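Local coordinates for probable chemoreceptor (Methyl-accepting chemotaxis) transmembrane protein (PDB 6D8V) that probably acts as a chemoreceptor whose sensory domain recognises quaternary ammonium compounds such as proline betaine and directs bacterial chemotaxis, at residues I18-I22 / R180-V184; F73-A79 / M164-S168; G229-I234 / D246-P251. One frame throughout, in Å; residues are numbered along the deposited sequence.

Contact 1 of 3, residues I18-I22 / R180-V184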
# COMPACT_ATOMS: atom_id res chain seq x y z
N ILE A 18 4.65 -7.54 14.89
CA ILE A 18 4.57 -6.45 13.92
C ILE A 18 3.76 -6.86 12.71
O ILE A 18 2.98 -6.07 12.16
CB ILE A 18 5.98 -5.98 13.51
CG1 ILE A 18 6.76 -5.41 14.70
CG2 ILE A 18 5.90 -5.00 12.32
CD1 ILE A 18 6.02 -4.35 15.49
N ALA A 19 3.95 -8.11 12.26
CA ALA A 19 3.31 -8.57 11.04
C ALA A 19 1.80 -8.65 11.19
O ALA A 19 1.05 -8.30 10.27
CB ALA A 19 3.88 -9.93 10.62
N SER A 20 1.31 -9.11 12.35
CA SER A 20 -0.13 -9.21 12.50
C SER A 20 -0.78 -7.83 12.58
O SER A 20 -1.94 -7.67 12.18
CB SER A 20 -0.49 -10.04 13.73
OG SER A 20 -0.37 -9.27 14.90
N ASP A 21 -0.05 -6.84 13.09
CA ASP A 21 -0.57 -5.48 13.09
C ASP A 21 -0.62 -4.91 11.68
O ASP A 21 -1.66 -4.38 11.27
CB ASP A 21 0.28 -4.59 14.00
CG ASP A 21 -0.36 -3.25 14.26
OD1 ASP A 21 -0.50 -2.47 13.30
OD2 ASP A 21 -0.76 -2.99 15.41
N ILE A 22 0.47 -5.02 10.92
CA ILE A 22 0.44 -4.55 9.53
C ILE A 22 -0.59 -5.34 8.73
O ILE A 22 -1.42 -4.77 8.02
CB ILE A 22 1.84 -4.65 8.90
CG1 ILE A 22 2.83 -3.76 9.65
CG2 ILE A 22 1.80 -4.20 7.45
CD1 ILE A 22 2.39 -2.33 9.71
N ARG A 180 3.40 3.47 12.06
CA ARG A 180 2.96 2.28 12.78
C ARG A 180 4.14 1.51 13.34
O ARG A 180 4.07 0.98 14.46
CB ARG A 180 2.13 1.38 11.86
CG ARG A 180 0.89 2.06 11.28
CD ARG A 180 -0.34 1.18 11.36
NE ARG A 180 -0.76 0.90 12.73
CZ ARG A 180 -1.99 0.52 13.06
NH1 ARG A 180 -2.90 0.38 12.12
NH2 ARG A 180 -2.30 0.29 14.33
N LEU A 181 5.24 1.44 12.60
CA LEU A 181 6.41 0.71 13.09
C LEU A 181 7.06 1.39 14.28
O LEU A 181 7.92 0.78 14.93
CB LEU A 181 7.44 0.55 11.98
CG LEU A 181 6.97 -0.32 10.81
CD1 LEU A 181 8.16 -0.70 9.95
CD2 LEU A 181 6.24 -1.55 11.31
N SER A 182 6.69 2.63 14.58
CA SER A 182 7.06 3.26 15.83
C SER A 182 5.92 3.32 16.84
O SER A 182 6.18 3.52 18.03
CB SER A 182 7.59 4.67 15.58
OG SER A 182 8.97 4.63 15.24
N ALA A 183 4.69 3.22 16.43
CA ALA A 183 3.62 3.09 17.40
C ALA A 183 3.64 1.77 18.16
O ALA A 183 3.32 1.71 19.32
CB ALA A 183 2.28 3.35 16.79
N VAL A 184 4.05 0.71 17.49
CA VAL A 184 4.31 -0.56 18.12
C VAL A 184 5.83 -0.74 18.08
O VAL A 184 6.42 -0.85 17.03
CB VAL A 184 3.52 -1.68 17.42
CG1 VAL A 184 2.16 -1.19 16.98
CG2 VAL A 184 4.23 -2.19 16.21

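Contact 2 of 3, residues F73-A79 / M164-S168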
# COMPACT_ATOMS: atom_id res chain seq x y z
N PHE A 73 -10.85 6.26 -7.71
CA PHE A 73 -11.52 5.39 -8.67
C PHE A 73 -11.12 5.80 -10.08
O PHE A 73 -11.39 6.93 -10.50
CB PHE A 73 -13.04 5.45 -8.51
CG PHE A 73 -13.78 4.86 -9.68
CD1 PHE A 73 -13.75 3.50 -9.91
CD2 PHE A 73 -14.48 5.68 -10.56
CE1 PHE A 73 -14.42 2.95 -10.99
CE2 PHE A 73 -15.15 5.13 -11.64
CZ PHE A 73 -15.12 3.77 -11.86
N ALA A 74 -10.49 4.88 -10.81
CA ALA A 74 -10.19 5.08 -12.22
C ALA A 74 -11.20 4.29 -13.05
O ALA A 74 -11.33 3.07 -12.88
CB ALA A 74 -8.76 4.64 -12.56
N GLU A 75 -11.89 4.98 -13.94
CA GLU A 75 -13.00 4.41 -14.69
C GLU A 75 -12.55 4.01 -16.09
O GLU A 75 -11.95 4.82 -16.80
CB GLU A 75 -14.16 5.41 -14.77
CG GLU A 75 -15.04 5.25 -15.99
CD GLU A 75 -14.84 6.36 -17.00
OE1 GLU A 75 -13.81 7.06 -16.94
OE2 GLU A 75 -15.73 6.55 -17.86
N GLU A 76 -12.85 2.77 -16.47
CA GLU A 76 -12.66 2.33 -17.85
C GLU A 76 -13.21 3.39 -18.81
O GLU A 76 -14.27 3.97 -18.53
CB GLU A 76 -13.35 0.98 -18.07
CG GLU A 76 -12.68 0.07 -19.11
CD GLU A 76 -11.49 -0.69 -18.54
OE1 GLU A 76 -11.22 -0.55 -17.33
OE2 GLU A 76 -10.84 -1.43 -19.30
N PRO A 77 -12.54 3.64 -19.94
CA PRO A 77 -12.88 4.83 -20.75
C PRO A 77 -14.34 4.91 -21.18
O PRO A 77 -14.85 4.01 -21.86
CB PRO A 77 -11.95 4.70 -21.96
CG PRO A 77 -11.59 3.25 -22.01
CD PRO A 77 -11.53 2.80 -20.59
N LYS A 78 -15.00 6.01 -20.78
CA LYS A 78 -16.41 6.34 -21.00
C LYS A 78 -17.38 5.45 -20.22
O LYS A 78 -18.60 5.60 -20.37
CB LYS A 78 -16.82 6.31 -22.48
CG LYS A 78 -17.24 4.94 -23.04
CD LYS A 78 -18.73 4.66 -22.89
CE LYS A 78 -19.04 3.17 -23.06
NZ LYS A 78 -20.42 2.83 -22.61
N ALA A 79 -16.90 4.57 -19.34
CA ALA A 79 -17.74 3.50 -18.82
C ALA A 79 -18.83 4.03 -17.87
O ALA A 79 -19.98 3.57 -17.94
CB ALA A 79 -16.87 2.46 -18.11
N MET A 164 -16.67 -5.31 -16.09
CA MET A 164 -15.95 -4.35 -15.26
C MET A 164 -15.92 -2.99 -15.94
O MET A 164 -15.79 -2.88 -17.16
CB MET A 164 -14.52 -4.84 -14.97
CG MET A 164 -13.45 -4.32 -15.91
SD MET A 164 -11.76 -4.51 -15.27
CE MET A 164 -11.80 -3.47 -13.81
N ILE A 165 -16.08 -1.94 -15.14
CA ILE A 165 -16.16 -0.57 -15.62
C ILE A 165 -15.05 0.32 -15.08
O ILE A 165 -15.03 1.52 -15.38
CB ILE A 165 -17.53 0.06 -15.31
CG1 ILE A 165 -17.74 0.12 -13.79
CG2 ILE A 165 -18.65 -0.71 -16.00
CD1 ILE A 165 -19.05 0.77 -13.38
N GLY A 166 -14.13 -0.23 -14.30
CA GLY A 166 -13.02 0.55 -13.78
C GLY A 166 -12.44 -0.10 -12.54
O GLY A 166 -12.78 -1.22 -12.18
N VAL A 167 -11.55 0.66 -11.89
CA VAL A 167 -10.83 0.19 -10.72
C VAL A 167 -10.97 1.22 -9.61
O VAL A 167 -10.76 2.42 -9.85
CB VAL A 167 -9.33 -0.05 -11.03
CG1 VAL A 167 -8.58 -0.42 -9.76
CG2 VAL A 167 -9.17 -1.11 -12.11
N SER A 168 -11.30 0.77 -8.41
CA SER A 168 -11.26 1.58 -7.20
C SER A 168 -10.19 1.05 -6.26
O SER A 168 -9.85 -0.13 -6.26
CB SER A 168 -12.62 1.58 -6.50
OG SER A 168 -12.51 2.07 -5.18

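Contact 3 of 3, residues G229-I234 / D246-P251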
# COMPACT_ATOMS: atom_id res chain seq x y z
N GLY A 229 9.28 -18.17 2.18
CA GLY A 229 8.28 -17.61 3.07
C GLY A 229 8.59 -17.87 4.53
O GLY A 229 7.75 -17.63 5.40
N THR A 230 9.79 -18.35 4.80
CA THR A 230 10.25 -18.59 6.15
C THR A 230 11.30 -17.57 6.55
O THR A 230 11.91 -16.90 5.69
CB THR A 230 10.81 -20.01 6.29
OG1 THR A 230 12.03 -20.13 5.55
CG2 THR A 230 9.81 -21.01 5.77
N PRO A 231 11.53 -17.39 7.84
CA PRO A 231 12.44 -16.34 8.30
C PRO A 231 13.89 -16.67 8.00
O PRO A 231 14.29 -17.84 7.95
CB PRO A 231 12.19 -16.29 9.81
CG PRO A 231 10.78 -16.81 9.95
CD PRO A 231 10.69 -17.90 8.93
N ARG A 232 14.68 -15.63 7.78
CA ARG A 232 16.12 -15.73 7.69
C ARG A 232 16.76 -14.72 8.63
O ARG A 232 16.10 -13.79 9.11
CB ARG A 232 16.62 -15.52 6.25
CG ARG A 232 16.15 -16.58 5.27
CD ARG A 232 16.69 -17.97 5.63
NE ARG A 232 15.68 -19.02 5.46
CZ ARG A 232 15.25 -19.47 4.28
NH1 ARG A 232 14.33 -20.41 4.23
NH2 ARG A 232 15.75 -18.96 3.16
N MET A 233 18.05 -14.92 8.92
CA MET A 233 18.82 -14.00 9.74
C MET A 233 20.14 -13.70 9.06
O MET A 233 20.91 -14.62 8.76
CB MET A 233 19.07 -14.56 11.14
CG MET A 233 19.50 -13.50 12.16
SD MET A 233 20.23 -14.27 13.62
CE MET A 233 19.95 -13.02 14.88
N ILE A 234 20.38 -12.43 8.80
CA ILE A 234 21.65 -11.95 8.28
C ILE A 234 22.54 -11.63 9.47
O ILE A 234 22.18 -10.80 10.32
CB ILE A 234 21.45 -10.72 7.38
CG1 ILE A 234 20.26 -10.98 6.45
CG2 ILE A 234 22.69 -10.43 6.57
CD1 ILE A 234 19.85 -9.82 5.60
N ASP A 246 22.50 -7.61 13.95
CA ASP A 246 21.94 -8.68 13.13
C ASP A 246 20.66 -8.19 12.46
O ASP A 246 19.90 -7.41 13.03
CB ASP A 246 21.64 -9.92 13.98
CG ASP A 246 22.88 -10.50 14.63
OD1 ASP A 246 23.82 -10.87 13.90
OD2 ASP A 246 22.90 -10.60 15.87
N ARG A 247 20.41 -8.68 11.25
CA ARG A 247 19.20 -8.36 10.50
C ARG A 247 18.37 -9.63 10.38
O ARG A 247 18.80 -10.59 9.73
CB ARG A 247 19.52 -7.79 9.13
CG ARG A 247 18.30 -7.39 8.32
CD ARG A 247 18.14 -5.87 8.23
NE ARG A 247 19.05 -5.28 7.25
CZ ARG A 247 19.41 -4.00 7.24
NH1 ARG A 247 18.95 -3.17 8.17
NH2 ARG A 247 20.24 -3.55 6.31
N VAL A 248 17.20 -9.65 11.01
CA VAL A 248 16.26 -10.76 10.87
C VAL A 248 15.18 -10.34 9.89
O VAL A 248 14.59 -9.26 10.02
CB VAL A 248 15.65 -11.15 12.23
CG1 VAL A 248 14.55 -12.16 12.02
CG2 VAL A 248 16.72 -11.73 13.14
N VAL A 249 14.91 -11.19 8.91
CA VAL A 249 13.88 -10.95 7.91
C VAL A 249 12.72 -11.90 8.18
O VAL A 249 12.92 -13.09 8.46
CB VAL A 249 14.43 -11.11 6.48
CG1 VAL A 249 15.79 -10.47 6.38
CG2 VAL A 249 14.52 -12.57 6.12
N TYR A 250 11.50 -11.37 8.12
CA TYR A 250 10.30 -12.11 8.52
C TYR A 250 9.21 -11.88 7.49
O TYR A 250 8.49 -10.87 7.53
CB TYR A 250 9.85 -11.68 9.92
CG TYR A 250 8.81 -12.56 10.57
CD1 TYR A 250 9.18 -13.66 11.34
CD2 TYR A 250 7.45 -12.25 10.47
CE1 TYR A 250 8.22 -14.45 11.96
CE2 TYR A 250 6.49 -13.04 11.08
CZ TYR A 250 6.88 -14.14 11.83
OH TYR A 250 5.91 -14.92 12.44
N PRO A 251 9.08 -12.78 6.51
CA PRO A 251 7.96 -12.68 5.57
C PRO A 251 6.64 -12.93 6.26
O PRO A 251 6.57 -13.66 7.25
CB PRO A 251 8.27 -13.77 4.53
CG PRO A 251 9.20 -14.70 5.21
CD PRO A 251 10.00 -13.87 6.17

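Contact 1 of 3, residues I18-I22 / R180-V184
Asp21 and Arg180 illustrate how opposite charges can pair between two helices without a directed hydrogen bond. Their side chains cross at about a right angle, and the carboxylate is turned 80° from the plane of the guanidinium. OD1 of Asp21 lies over the centre of that flat group, 3.2 Å above the plane of Arg180. The separation from Asp21 OD1 to Arg180 NE is 3.4 Å, and since no N-H points at the oxygen, the salt bridge rests on charge alone. A chi1 of -169° swings the Asp21 carboxylate away from its own backbone N and over to the arginine, whose chain bends at chi2 and chi3 to offer a face rather than its N-H groups. Arg180 also makes a cation-pi contact with Phe67. The side chains of Asp21 and Val184 approach each other from opposite directions, with Val184 CG1 3.8 Å from Asp21 OD2.

The apolar part of the seam centres on Leu181. Its CD2 meets Ile18 CG2 at 3.6 Å, the two side chains crossing nearly perpendicularly, and CD1 of Ile22 approaches the same leucine methyl at 4.2 Å. Beyond the seam, Leu181 touches Val192 and Leu194, while Ile22 touches Trp261. The arrangement is consistent with a double-module Cache (PDC) sensor, in which a long N-terminal helix runs past both modules and here receives the short helix 174-183 linking their two sheets.

Contact 2 of 3, residues F73-A79 / M164-S168
The antiparallel sheet of the first PDC module, in the Cache clan, supplies this contact: strand 73-75 runs beside strand 164-168, their N-to-C directions 153° apart. Ala74 and Val167 form the hydrogen-bonded pair, with Ala74 N to Val167 O at 2.7 Å and Val167 N to Ala74 O at 2.6 Å. Each donor lies almost in line with the carbonyl it meets. Phe73 with Ser168 and Glu75 with Gly166 are the flanking non-hydrogen-bonded pairs.

The two faces serve different surroundings. Ala74 and Val167 project toward helix 123-131, where Ala74 touches Trp124 and, in a neighbouring loop, Phe116. Both aromatics line the pocket of the bound 1,1-dimethyl-prolinium, so Ala74 probably helps to place the pocket wall from a second shell. On the reverse face, the Phe73 ring is laid along the partner strand by a chi1 of 165°, which turns it away from the backbone N. Its CE1 reaches Gly166 CA at 3.9 Å, obliquely to the ring. Gly166 leaves room for this ring and for the Ala74 carbonyl, and its backbone angles themselves call for glycine. OE1 of Glu75 accepts a hydrogen bond from the backbone N of Phe99.

Past the paired strands, the type II turn from Glu76 to Ala79 brings Ala79 CB to 3.7 Å from Ile165 CB. At its start Glu76 N bonds Ile165 O at 2.7 Å, approaching from above the carbonyl plane, 42° out of it.

Contact 3 of 3, residues G229-I234 / D246-P251
Met233 and Val248 form the apolar centre on the face of the hairpin turned toward the long helix 2-45. Their side chains pass at a slant, with Met233 CG 3.4 Å from Val248 CG2. The methionine chain is extended from its first torsion (chi1 -163°) to its last, which carries the terminal methyl obliquely toward Asp246, where CE stops 3.6 Å from Asp246 CB. Cutting the side chain back to an alanine here is likely to take from Val248 CG2 and Asp246 CB the contacts that the methionine makes, and to open a gap beside Val7 of the long helix.

The other face carries Ile234, Arg247, Val249 and the root of Arg232. Ile234 and the aliphatic part of Arg247 lie side by side, CB to CB at 3.9 Å, pointing the same way, while Arg232 CB rests against Val249 CG2 at 3.6 Å. Toward the beginning of segment 229-234, Pro231 runs alongside Tyr250, its CG 3.8 Å from Tyr250 CD1. CG of Pro251 comes within 3.3 Å of Gly229 O, just where Gly229, with positive phi, leaves helix 219-228.

Between the faces, Arg232 pairs with Val249 and Ile234 with Arg247, each through two reciprocal N-H to O bonds. Ile234 N to Arg247 O, at 2.6 Å, lies nearly in line with the carbonyl. Farther out come the charges: Asp246 forms a salt bridge with Arg269, and Arg247 with Asp266. This is an antiparallel beta hairpin, with 232-239 as an edge strand of the four-stranded sheet in what is probably the second Cache module, packed between helices 2-45 and 219-228.

In the fold
The three contacts sample both sheets of the sensor and the helix that runs past them. Contacts 1 and 3 are neighbours, with centres 17 Å apart; Ala19 CB on the long helix packs on Tyr250 CE2 of the hairpin at 4.1 Å. Contact 2 lies on the opposite side of the chain's centre from both. Its centre is about 33 Å from that of contact 1 and 40 Å from that of contact 3, yet strand 163-173 leads directly into helix 174-183 and so joins contact 2 to contact 1. Contact 2 adjoins the ligand site: the Ala74 side chain is about 6 Å from the bound 1,1-dimethyl-prolinium.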